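Local coordinates for enoyl-CoA hydratase/isomerase (Mycobacterium abscessus, PDB 3QXZ), which probably catalyses the hydration or double-bond isomerisation of enoyl-CoA thioesters, at residues G129-P134 with A167-Q172; L125-R130 with C183-K188; W148-L153 with T177-R182; S30-L35 with G67-A72. One frame throughout, in Å; residues are numbered along the deposited sequence.

Contact 1: residues G129-P134 with A167-Q172; sequences GRYAIP and ASFSAQ
One face of the Phe169 ring is covered by Tyr131 CB, a CH-pi contact in which that methylene carbon sits 3.8 Å from the centroid of the Phe169 ring, while Ala167 O lies at the edge of the same ring. The Tyr131 ring receives Phe169 O at its own edge, 3.5 Å from CD2, and carries Gly129 C over one face. Its far end reaches back within the chain, where Tyr131 OH bonds to Ala126 O. The third flat group, the Arg130 guanidinium, meets Ser168 edge-on: in the conformer of Ser168 given here, one of two and so less certain, NE points almost straight at OG over 3.1 Å, and water 2 links NH2 to the same hydroxyl. In this crotonase-like fold the contact lays the loop leading into helix 171-177 beside strand 131-132, which pairs in parallel with strand 108-110. Phe169 N donates to Tyr131 O at 2.9 Å, and Ser168 CA adds a CA-H...O contact to that carbonyl. Water 3 connects Tyr131 N with Phe169 O, water 4 joins Ile133 N to Ala167 O, and water 1 spans Gly129 O and Ala171 N, 2.9 Å from the latter. The Phe169 ring also packs against Met114 and Leu162.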
loop_
_atom_site.group_PDB
_atom_site.type_symbol
_atom_site.label_atom_id
_atom_site.label_comp_id
_atom_site.label_asym_id
_atom_site.label_seq_id
_atom_site.Cartn_x
_atom_site.Cartn_y
_atom_site.Cartn_z
ATOM N N GLY A 129 18.248 15.883 -3.092
ATOM C CA GLY A 129 17.065 16.726 -3.307
ATOM C C GLY A 129 16.237 17.001 -2.057
ATOM O O GLY A 129 16.210 16.189 -1.131
ATOM N N ARG A 130 15.580 18.154 -2.058
ATOM C CA ARG A 130 14.536 18.449 -1.085
ATOM C C ARG A 130 13.181 18.054 -1.688
ATOM O O ARG A 130 12.857 18.448 -2.808
ATOM C CB ARG A 130 14.500 19.929 -0.677
ATOM C CG ARG A 130 13.467 20.166 0.457
ATOM C CD ARG A 130 13.226 21.626 0.847
ATOM N NE ARG A 130 11.873 21.769 1.416
ATOM C CZ ARG A 130 10.972 22.672 1.033
ATOM N NH1 ARG A 130 11.274 23.571 0.099
ATOM N NH2 ARG A 130 9.766 22.690 1.599
ATOM N N TYR A 131 12.399 17.305 -0.916
ATOM C CA TYR A 131 11.089 16.787 -1.356
ATOM C C TYR A 131 10.044 17.127 -0.316
ATOM O O TYR A 131 10.268 16.924 0.872
ATOM C CB TYR A 131 11.169 15.264 -1.552
ATOM C CG TYR A 131 12.275 14.911 -2.516
ATOM C CD1 TYR A 131 12.225 15.350 -3.846
ATOM C CD2 TYR A 131 13.416 14.229 -2.078
ATOM C CE1 TYR A 131 13.269 15.096 -4.725
ATOM C CE2 TYR A 131 14.464 13.965 -2.945
ATOM C CZ TYR A 131 14.375 14.394 -4.268
ATOM O OH TYR A 131 15.418 14.146 -5.149
ATOM N N ALA A 132 8.898 17.666 -0.745
ATOM C CA ALA A 132 7.831 18.011 0.204
ATOM C C ALA A 132 6.573 18.255 -0.578
ATOM O O ALA A 132 6.623 18.631 -1.764
ATOM C CB ALA A 132 8.175 19.277 1.023
ATOM N N ILE A 133 5.442 18.119 0.120
ATOM C CA ILE A 133 4.117 18.494 -0.403
ATOM C C ILE A 133 3.555 19.464 0.645
ATOM O O ILE A 133 2.756 19.071 1.486
ATOM C CB ILE A 133 3.225 17.249 -0.617
ATOM C CG1 ILE A 133 3.925 16.252 -1.543
ATOM C CG2 ILE A 133 1.875 17.632 -1.191
ATOM C CD1 ILE A 133 3.262 14.849 -1.552
ATOM N N PRO A 134 4.006 20.741 0.606
ATOM C CA PRO A 134 3.757 21.623 1.750
ATOM C C PRO A 134 2.561 22.539 1.592
ATOM O O PRO A 134 2.439 23.497 2.358
ATOM C CB PRO A 134 5.044 22.440 1.811
ATOM C CG PRO A 134 5.393 22.648 0.357
ATOM C CD PRO A 134 4.947 21.359 -0.354
ATOM N N ALA A 167 5.661 18.213 5.725
ATOM C CA ALA A 167 7.078 18.061 6.047
ATOM C C ALA A 167 7.926 17.550 4.881
ATOM O O ALA A 167 7.474 16.818 4.007
ATOM C CB ALA A 167 7.255 17.170 7.249
ATOM N N SER A 168 9.186 17.949 4.896
ATOM C CA SER A 168 10.142 17.470 3.914
ATOM C C SER A 168 10.536 16.034 4.227
ATOM O O SER A 168 10.413 15.574 5.371
ATOM C CB SER A 168 11.360 18.397 3.886
ATOM O OG SER A 168 10.955 19.726 3.570
ATOM N N PHE A 169 10.990 15.317 3.211
ATOM C CA PHE A 169 11.420 13.925 3.356
ATOM C C PHE A 169 12.563 13.664 2.399
ATOM O O PHE A 169 12.691 14.337 1.366
ATOM C CB PHE A 169 10.262 12.926 3.153
ATOM C CG PHE A 169 9.545 13.052 1.815
ATOM C CD1 PHE A 169 8.513 13.978 1.656
ATOM C CD2 PHE A 169 9.887 12.238 0.741
ATOM C CE1 PHE A 169 7.828 14.087 0.439
ATOM C CE2 PHE A 169 9.210 12.335 -0.479
ATOM C CZ PHE A 169 8.178 13.277 -0.626
ATOM N N SER A 170 13.412 12.712 2.758
ATOM C CA SER A 170 14.575 12.391 1.943
ATOM C C SER A 170 14.255 11.410 0.817
ATOM O O SER A 170 13.269 10.662 0.864
ATOM C CB SER A 170 15.675 11.792 2.815
ATOM O OG SER A 170 15.304 10.498 3.276
ATOM N N ALA A 171 15.127 11.375 -0.183
ATOM C CA ALA A 171 15.047 10.330 -1.204
ATOM C C ALA A 171 15.063 8.931 -0.609
ATOM O O ALA A 171 14.326 8.039 -1.050
ATOM C CB ALA A 171 16.196 10.469 -2.203
ATOM N N GLN A 172 15.914 8.731 0.401
ATOM C CA GLN A 172 15.994 7.420 1.064
ATOM C C GLN A 172 14.667 7.027 1.723
ATOM O O GLN A 172 14.224 5.891 1.600
ATOM C CB GLN A 172 17.174 7.354 2.064
ATOM C CG GLN A 172 17.285 6.021 2.821
ATOM C CD GLN A 172 17.630 4.820 1.937
ATOM O OE1 GLN A 172 18.199 4.963 0.839
ATOM N NE2 GLN A 172 17.297 3.619 2.423
HETATM O O HOH W 1 16.872 13.642 -0.284
HETATM O O HOH W 2 8.341 21.266 4.051
HETATM O O HOH W 3 13.883 16.721 1.634
HETATM O O HOH W 4 5.198 16.651 2.516
#

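Contact 2: residues L125-R130 with C183-K188; sequences LAEEGR and CLPAGK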
loop_
_atom_site.group_PDB
_atom_site.type_symbol
_atom_site.label_atom_id
_atom_site.label_comp_id
_atom_site.label_asym_id
_atom_site.label_seq_id
_atom_site.Cartn_x
_atom_site.Cartn_y
_atom_site.Cartn_z
ATOM N N LEU A 125 14.840 9.051 -7.531
ATOM C CA LEU A 125 15.079 10.343 -6.855
ATOM C C LEU A 125 16.544 10.587 -6.514
ATOM O O LEU A 125 17.273 9.671 -6.139
ATOM C CB LEU A 125 14.219 10.474 -5.575
ATOM C CG LEU A 125 12.824 11.088 -5.710
ATOM C CD1 LEU A 125 11.913 10.287 -6.637
ATOM C CD2 LEU A 125 12.167 11.207 -4.316
ATOM N N ALA A 126 16.924 11.851 -6.613
ATOM C CA ALA A 126 18.264 12.315 -6.241
ATOM C C ALA A 126 18.403 12.350 -4.719
ATOM O O ALA A 126 17.585 12.975 -4.025
ATOM C CB ALA A 126 18.488 13.698 -6.806
ATOM N N GLU A 127 19.484 11.751 -4.207
ATOM C CA GLU A 127 19.760 11.781 -2.763
ATOM C C GLU A 127 19.883 13.188 -2.169
ATOM O O GLU A 127 19.533 13.412 -1.004
ATOM C CB GLU A 127 21.002 10.930 -2.446
ATOM C CG GLU A 127 20.700 9.436 -2.547
ATOM C CD GLU A 127 21.951 8.573 -2.694
ATOM O OE1 GLU A 127 23.077 9.110 -2.625
ATOM O OE2 GLU A 127 21.801 7.346 -2.881
ATOM N N GLU A 128 20.354 14.129 -2.978
ATOM C CA GLU A 128 20.601 15.509 -2.518
ATOM C C GLU A 128 19.361 16.401 -2.551
ATOM O O GLU A 128 19.406 17.546 -2.091
ATOM C CB GLU A 128 21.726 16.152 -3.344
ATOM C CG GLU A 128 23.074 15.423 -3.296
ATOM C CD GLU A 128 23.254 14.382 -4.402
ATOM O OE1 GLU A 128 22.254 13.902 -4.991
ATOM O OE2 GLU A 128 24.419 14.028 -4.690
ATOM N N GLY A 129 18.248 15.883 -3.092
ATOM C CA GLY A 129 17.065 16.726 -3.307
ATOM C C GLY A 129 16.237 17.001 -2.057
ATOM O O GLY A 129 16.210 16.189 -1.131
ATOM N N ARG A 130 15.580 18.154 -2.058
ATOM C CA ARG A 130 14.536 18.449 -1.085
ATOM C C ARG A 130 13.181 18.054 -1.688
ATOM O O ARG A 130 12.857 18.448 -2.808
ATOM C CB ARG A 130 14.500 19.929 -0.677
ATOM C CG ARG A 130 13.467 20.166 0.457
ATOM C CD ARG A 130 13.226 21.626 0.847
ATOM N NE ARG A 130 11.873 21.769 1.416
ATOM C CZ ARG A 130 10.972 22.672 1.033
ATOM N NH1 ARG A 130 11.274 23.571 0.099
ATOM N NH2 ARG A 130 9.766 22.690 1.599
ATOM N N CYS A 183 16.892 5.496 -5.177
ATOM C CA CYS A 183 17.556 6.776 -5.024
ATOM C C CYS A 183 19.040 6.665 -5.374
ATOM O O CYS A 183 19.655 5.605 -5.189
ATOM C CB CYS A 183 17.337 7.378 -3.635
ATOM S SG CYS A 183 17.969 6.435 -2.295
ATOM N N LEU A 184 19.553 7.739 -5.947
ATOM C CA LEU A 184 20.929 7.793 -6.455
ATOM C C LEU A 184 21.465 9.192 -6.296
ATOM O O LEU A 184 20.700 10.141 -6.142
ATOM C CB LEU A 184 20.961 7.441 -7.951
ATOM C CG LEU A 184 20.703 5.987 -8.314
ATOM C CD1 LEU A 184 20.475 5.855 -9.809
ATOM C CD2 LEU A 184 21.870 5.101 -7.857
ATOM N N PRO A 185 22.797 9.345 -6.367
ATOM C CA PRO A 185 23.334 10.693 -6.464
ATOM C C PRO A 185 22.695 11.401 -7.654
ATOM O O PRO A 185 22.433 10.769 -8.694
ATOM C CB PRO A 185 24.827 10.456 -6.717
ATOM C CG PRO A 185 25.090 9.146 -6.057
ATOM C CD PRO A 185 23.858 8.319 -6.352
ATOM N N ALA A 186 22.429 12.690 -7.503
ATOM C CA ALA A 186 21.722 13.481 -8.520
ATOM C C ALA A 186 22.225 13.282 -9.944
ATOM O O ALA A 186 21.430 13.127 -10.877
ATOM C CB ALA A 186 21.760 14.955 -8.166
ATOM N N GLY A 187 23.544 13.296 -10.106
ATOM C CA GLY A 187 24.153 13.175 -11.437
ATOM C C GLY A 187 24.004 11.828 -12.127
ATOM O O GLY A 187 24.340 11.690 -13.311
ATOM N N LYS A 188 23.505 10.841 -11.386
ATOM C CA LYS A 188 23.312 9.479 -11.874
ATOM C C LYS A 188 21.828 9.185 -12.181
ATOM O O LYS A 188 21.508 8.197 -12.835
ATOM C CB LYS A 188 23.825 8.469 -10.834
ATOM C CG LYS A 188 25.348 8.542 -10.543
ATOM C CD LYS A 188 26.166 8.140 -11.768
ATOM C CE LYS A 188 27.670 8.268 -11.525
ATOM N NZ LYS A 188 28.428 7.984 -12.781
#
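Leu184 joins the two segments through both of its backbone polar atoms: its N donates to Leu125 O at 3.0 Å, and its O accepts from Glu127 N at 2.8 Å. This is the parallel pairing of strands 122-126 and 182-184, the last two of the six-stranded mixed sheet in the crotonase-like fold. The bonds differ in direction. Leu184 N approaches nearly along the C=O axis of Leu125, whereas Glu127 N comes from above the carbonyl plane of Leu184, at the point where its own chain turns out of the sheet. CA-H...O contacts from Cys183 to Leu125 O and from Ala126 to Leu184 O fill in the ladder.

Beyond the strands, the type I turn from Ala126 to Gly129 sets two glutamates against segment 183-188. Glu127 is extended beyond CG and lies alongside Pro185, its OE1 3.9 Å from CD of that ring. Glu128 is instead bent at chi2 (91°), which turns CD back toward the start of helix 186-203, where the negative charge of the carboxylate would probably interact favourably with the helix end. Further out, Val189 of that helix touches Ala126, while Ala171 of helix 171-177 packs on both Leu125 and Cys183. Glu128 OE1 accepts from Ala186 N on its syn side at 2.8 Å, and the same oxygen lies 3.4 Å from Ala186 CB.

Contact 3: residues W148-L153 with T177-R182; sequences WTLPRL and TGLANR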
loop_
_atom_site.group_PDB
_atom_site.type_symbol
_atom_site.label_atom_id
_atom_site.label_comp_id
_atom_site.label_asym_id
_atom_site.label_seq_id
_atom_site.Cartn_x
_atom_site.Cartn_y
_atom_site.Cartn_z
ATOM N N TRP A 148 -5.083 10.667 -3.778
ATOM C CA TRP A 148 -5.342 9.355 -4.346
ATOM C C TRP A 148 -4.050 8.592 -4.683
ATOM O O TRP A 148 -3.935 7.387 -4.379
ATOM C CB TRP A 148 -6.206 9.581 -5.610
ATOM C CG TRP A 148 -6.652 8.358 -6.351
ATOM C CD1 TRP A 148 -7.769 7.616 -6.109
ATOM C CD2 TRP A 148 -5.984 7.747 -7.449
ATOM N NE1 TRP A 148 -7.806 6.540 -6.979
ATOM C CE2 TRP A 148 -6.743 6.610 -7.824
ATOM C CE3 TRP A 148 -4.838 8.062 -8.178
ATOM C CZ2 TRP A 148 -6.367 5.779 -8.882
ATOM C CZ3 TRP A 148 -4.476 7.232 -9.243
ATOM C CH2 TRP A 148 -5.253 6.108 -9.574
ATOM N N THR A 149 -3.069 9.262 -5.285
ATOM C CA THR A 149 -1.831 8.565 -5.660
ATOM C C THR A 149 -1.020 8.206 -4.421
ATOM O O THR A 149 -0.438 7.112 -4.352
ATOM C CB THR A 149 -0.934 9.409 -6.573
ATOM O OG1 THR A 149 -0.671 10.655 -5.903
ATOM C CG2 THR A 149 -1.579 9.658 -7.952
ATOM N N LEU A 150 -0.969 9.085 -3.431
ATOM C CA LEU A 150 0.021 8.893 -2.372
ATOM C C LEU A 150 -0.261 7.697 -1.445
ATOM O O LEU A 150 0.652 6.913 -1.199
ATOM C CB LEU A 150 0.250 10.198 -1.581
ATOM C CG LEU A 150 1.410 10.163 -0.582
ATOM C CD1 LEU A 150 2.746 9.805 -1.245
ATOM C CD2 LEU A 150 1.489 11.529 0.112
ATOM N N PRO A 151 -1.500 7.524 -0.945
ATOM C CA PRO A 151 -1.713 6.329 -0.099
ATOM C C PRO A 151 -1.511 5.021 -0.876
ATOM O O PRO A 151 -1.180 3.988 -0.265
ATOM C CB PRO A 151 -3.158 6.487 0.404
ATOM C CG PRO A 151 -3.819 7.405 -0.611
ATOM C CD PRO A 151 -2.712 8.369 -1.030
ATOM N N ARG A 152 -1.679 5.062 -2.197
ATOM C CA ARG A 152 -1.473 3.875 -3.045
ATOM C C ARG A 152 0.009 3.564 -3.228
ATOM O O ARG A 152 0.336 2.521 -3.810
ATOM C CB ARG A 152 -2.165 4.066 -4.386
ATOM C CG ARG A 152 -3.650 3.807 -4.297
ATOM C CD ARG A 152 -4.421 4.248 -5.572
ATOM N NE ARG A 152 -5.838 3.926 -5.436
ATOM C CZ ARG A 152 -6.686 4.590 -4.667
ATOM N NH1 ARG A 152 -6.302 5.691 -4.022
ATOM N NH2 ARG A 152 -7.923 4.172 -4.522
ATOM N N LEU A 153 0.896 4.420 -2.727
ATOM C CA LEU A 153 2.336 4.167 -2.710
ATOM C C LEU A 153 2.808 3.771 -1.313
ATOM O O LEU A 153 3.564 2.819 -1.160
ATOM C CB LEU A 153 3.084 5.430 -3.151
ATOM C CG LEU A 153 2.842 5.840 -4.597
ATOM C CD1 LEU A 153 3.299 7.257 -4.862
ATOM C CD2 LEU A 153 3.573 4.819 -5.501
ATOM N N THR A 177 9.623 3.837 1.950
ATOM C CA THR A 177 8.169 3.829 2.124
ATOM C C THR A 177 7.382 3.405 0.888
ATOM O O THR A 177 6.199 3.130 1.002
ATOM C CB THR A 177 7.664 5.204 2.563
ATOM O OG1 THR A 177 8.018 6.184 1.583
ATOM C CG2 THR A 177 8.239 5.566 3.936
ATOM N N GLY A 178 8.040 3.327 -0.264
ATOM C CA GLY A 178 7.385 2.917 -1.493
ATOM C C GLY A 178 7.000 4.043 -2.431
ATOM O O GLY A 178 6.438 3.782 -3.506
ATOM N N LEU A 179 7.303 5.288 -2.067
ATOM C CA LEU A 179 7.007 6.423 -2.951
ATOM C C LEU A 179 7.870 6.373 -4.208
ATOM O O LEU A 179 7.417 6.713 -5.312
ATOM C CB LEU A 179 7.225 7.739 -2.186
ATOM C CG LEU A 179 6.833 9.044 -2.902
ATOM C CD1 LEU A 179 6.411 10.108 -1.893
ATOM C CD2 LEU A 179 7.923 9.602 -3.836
ATOM N N ALA A 180 9.138 6.003 -4.025
ATOM C CA ALA A 180 10.139 5.982 -5.092
ATOM C C ALA A 180 10.705 4.592 -5.241
ATOM O O ALA A 180 10.744 3.802 -4.288
ATOM C CB ALA A 180 11.270 6.985 -4.780
ATOM N N ASN A 181 11.176 4.297 -6.447
ATOM C CA ASN A 181 11.743 2.999 -6.763
ATOM C C ASN A 181 13.194 2.871 -6.359
ATOM O O ASN A 181 13.650 1.788 -5.998
ATOM C CB ASN A 181 11.563 2.704 -8.259
ATOM C CG ASN A 181 10.115 2.679 -8.648
ATOM O OD1 ASN A 181 9.455 3.721 -8.742
ATOM N ND2 ASN A 181 9.597 1.466 -8.845
ATOM N N ARG A 182 13.917 3.971 -6.465
ATOM C CA ARG A 182 15.361 3.976 -6.259
ATOM C C ARG A 182 15.803 5.390 -5.936
ATOM O O ARG A 182 15.173 6.369 -6.376
ATOM C CB ARG A 182 16.074 3.483 -7.540
ATOM C CG ARG A 182 17.583 3.221 -7.374
ATOM C CD ARG A 182 18.184 2.665 -8.641
ATOM N NE ARG A 182 19.544 2.204 -8.377
ATOM C CZ ARG A 182 20.404 1.827 -9.319
ATOM N NH1 ARG A 182 20.047 1.856 -10.600
ATOM N NH2 ARG A 182 21.628 1.426 -8.975
#
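Leu150 and Leu179 both hold CG anti to the backbone N, with chi1 of -172° and -174°, and their side chains cross obliquely, the two CD1 methyls meeting at 3.7 Å. Leu153 has CG anti to the carbonyl carbon instead, beside the backbone N. Its CD2 lies 3.6 Å from Gly178 O, and its CB is 4.1 Å from Leu179 CA. The backbone that receives it is a Schellman motif after helix 171-177: Gly178 is the first residue to leave helical angles, with a positive phi (101°), and the chain turns off toward strand 182-184.

In the crotonase-like fold this contact wedges the start of helix 151-165 against that exit loop, by apolar packing. Leu118 and Val154 add to the surroundings of Leu179, and Phe169 touches it as well. Leu153 O and Thr177 O approach to 3.4 Å, but as two acceptors they make no bond with each other.

The same region faces the assembly of three chains. Asn181 ND2 donates to Glu161 OE1 and Ala157 O of the second subunit, while Trp148 packs on Ala226 of the third. Within 148-153, Arg152 doubles back over the indole: NH1 donates to Trp148 O at 2.9 Å, and Trp148 NE1 lies over the centre of the guanidinium, 3.2 Å from its plane.

Contact 4: residues S30-L35 with G67-A72; sequences SFTVEL and GAQISA
Ser30 and Gln69 form the close side of this contact. Gln69 NE2 donates to Ser30 OG at 2.8 Å, almost straight at 171°, with the hydroxyl oxygen lying in the amide plane. Ser30 OG also has a hydrogen bond with Thr27 OG1, and Ser30 CB presses to 3.4 Å from Gly67 O. That carbonyl also accepts from Phe31 N at 2.9 Å, the donor standing well above the carbonyl plane. Gln69 is extended beyond CG, and its amide reaches past Ser30 to the methyl of Thr32, where NE2 lies 3.5 Å from CG2.

Thr32 is also the N-cap of helix 33-48, its OG1 accepting from Leu35 N at 3.0 Å. The opposing Gly67-Ala68-Gln69 sequence resembles the segment that, in crotonase relatives, carries one of the two backbone N-H groups of the oxyanion hole; a corresponding role here is probable but inferred.

Around Ala68 the packing is looser. Its CB points away from 30-35 into an exposed position. Next to it, water 5 bridges the two segments between Phe31 and Gln69, donating to Phe31 O at 2.6 Å and accepting from Gln69 N at 3.1 Å. The Phe31 ring also turns from the interface, CG anti to the backbone N (chi1 -174°), and packs instead on Pro89, Ile112 and Leu116.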
loop_
_atom_site.group_PDB
_atom_site.type_symbol
_atom_site.label_atom_id
_atom_site.label_comp_id
_atom_site.label_asym_id
_atom_site.label_seq_id
_atom_site.Cartn_x
_atom_site.Cartn_y
_atom_site.Cartn_z
ATOM N N SER A 30 10.134 26.142 -11.859
ATOM C CA SER A 30 8.834 26.320 -11.208
ATOM C C SER A 30 7.684 25.937 -12.126
ATOM O O SER A 30 7.773 26.052 -13.351
ATOM C CB SER A 30 8.644 27.758 -10.717
ATOM O OG SER A 30 8.617 28.648 -11.823
ATOM N N PHE A 31 6.611 25.443 -11.516
ATOM C CA PHE A 31 5.411 25.096 -12.244
ATOM C C PHE A 31 4.608 26.341 -12.571
ATOM O O PHE A 31 4.453 27.240 -11.734
ATOM C CB PHE A 31 4.542 24.131 -11.435
ATOM C CG PHE A 31 3.361 23.630 -12.195
ATOM C CD1 PHE A 31 3.510 22.582 -13.110
ATOM C CD2 PHE A 31 2.112 24.207 -12.027
ATOM C CE1 PHE A 31 2.433 22.129 -13.848
ATOM C CE2 PHE A 31 1.018 23.755 -12.766
ATOM C CZ PHE A 31 1.192 22.702 -13.671
ATOM N N THR A 32 4.092 26.373 -13.793
ATOM C CA THR A 32 3.184 27.420 -14.249
ATOM C C THR A 32 2.006 26.785 -14.959
ATOM O O THR A 32 2.095 25.643 -15.439
ATOM C CB THR A 32 3.860 28.397 -15.248
ATOM O OG1 THR A 32 4.158 27.703 -16.464
ATOM C CG2 THR A 32 5.145 29.018 -14.650
ATOM N N VAL A 33 0.922 27.546 -15.088
ATOM C CA VAL A 33 -0.278 27.081 -15.770
ATOM C C VAL A 33 0.055 26.662 -17.197
ATOM O O VAL A 33 -0.343 25.578 -17.645
ATOM C CB VAL A 33 -1.366 28.185 -15.805
ATOM C CG1 VAL A 33 -2.593 27.697 -16.565
ATOM C CG2 VAL A 33 -1.749 28.617 -14.398
ATOM N N GLU A 34 0.808 27.502 -17.897
ATOM C CA GLU A 34 1.210 27.188 -19.268
ATOM C C GLU A 34 2.074 25.930 -19.360
ATOM O O GLU A 34 1.891 25.121 -20.273
ATOM C CB GLU A 34 1.883 28.395 -19.953
ATOM C CG GLU A 34 2.274 28.167 -21.425
ATOM C CD GLU A 34 1.096 27.886 -22.354
ATOM O OE1 GLU A 34 -0.053 28.257 -22.044
ATOM O OE2 GLU A 34 1.329 27.293 -23.422
ATOM N N LEU A 35 2.990 25.744 -18.416
ATOM C CA LEU A 35 3.783 24.510 -18.392
ATOM C C LEU A 35 2.863 23.305 -18.253
ATOM O O LEU A 35 3.066 22.289 -18.935
ATOM C CB LEU A 35 4.797 24.524 -17.249
ATOM C CG LEU A 35 5.747 23.321 -17.157
ATOM C CD1 LEU A 35 6.729 23.273 -18.347
ATOM C CD2 LEU A 35 6.484 23.356 -15.843
ATOM N N GLY A 67 7.836 23.648 -7.901
ATOM C CA GLY A 67 6.408 23.841 -7.664
ATOM C C GLY A 67 5.920 25.254 -7.928
ATOM O O GLY A 67 6.570 26.008 -8.658
ATOM N N ALA A 68 4.757 25.581 -7.368
ATOM C CA ALA A 68 4.132 26.890 -7.592
ATOM C C ALA A 68 5.027 28.013 -7.113
ATOM O O ALA A 68 5.712 27.883 -6.114
ATOM C CB ALA A 68 2.768 26.971 -6.896
ATOM N N GLN A 69 5.030 29.105 -7.875
ATOM C CA GLN A 69 5.718 30.341 -7.504
ATOM C C GLN A 69 4.995 31.011 -6.322
ATOM O O GLN A 69 3.939 31.609 -6.514
ATOM C CB GLN A 69 5.772 31.267 -8.734
ATOM C CG GLN A 69 6.474 30.604 -9.955
ATOM C CD GLN A 69 6.239 31.294 -11.302
ATOM O OE1 GLN A 69 5.402 32.200 -11.436
ATOM N NE2 GLN A 69 6.987 30.861 -12.310
ATOM N N ILE A 70 5.545 30.880 -5.112
ATOM C CA ILE A 70 4.859 31.357 -3.891
ATOM C C ILE A 70 4.746 32.872 -3.849
ATOM O O ILE A 70 3.659 33.411 -3.586
ATOM C CB ILE A 70 5.523 30.842 -2.579
ATOM C CG1 ILE A 70 5.450 29.309 -2.490
ATOM C CG2 ILE A 70 4.882 31.496 -1.337
ATOM C CD1 ILE A 70 4.044 28.736 -2.535
ATOM N N SER A 71 5.860 33.551 -4.118
ATOM C CA SER A 71 5.891 35.014 -4.123
ATOM C C SER A 71 4.861 35.585 -5.097
ATOM O O SER A 71 4.341 36.687 -4.892
ATOM C CB SER A 71 7.294 35.535 -4.454
ATOM O OG SER A 71 7.735 35.070 -5.721
ATOM N N ALA A 72 4.555 34.809 -6.135
ATOM C CA ALA A 72 3.596 35.198 -7.166
ATOM C C ALA A 72 2.167 34.682 -6.945
ATOM O O ALA A 72 1.313 34.877 -7.808
ATOM C CB ALA A 72 4.109 34.760 -8.542
HETATM O O HOH W 5 3.061 28.929 -10.248
#

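Overall arrangement
Contact 4 closes first along the chain, before the other three begin, and stands apart: its centre is about 18 Å from that of contact 1, with nearest atoms about 7 Å apart. Contacts 1, 2 and 3 form one continuous region. Contacts 1 and 2 start from the same part of the chain, at the end of strand 122-126 and the turn that follows, and their centres are about 12 Å apart. Contact 3 lies within the sequence span of contact 2 and alternates with contact 1. Helix 171-177 links all three, entered at contact 1 and left at contact 3, before strand 182-184 completes the sheet in contact 2. Sheet edge, helices and subunit-facing surface are thus tied together within a single crotonase-like domain.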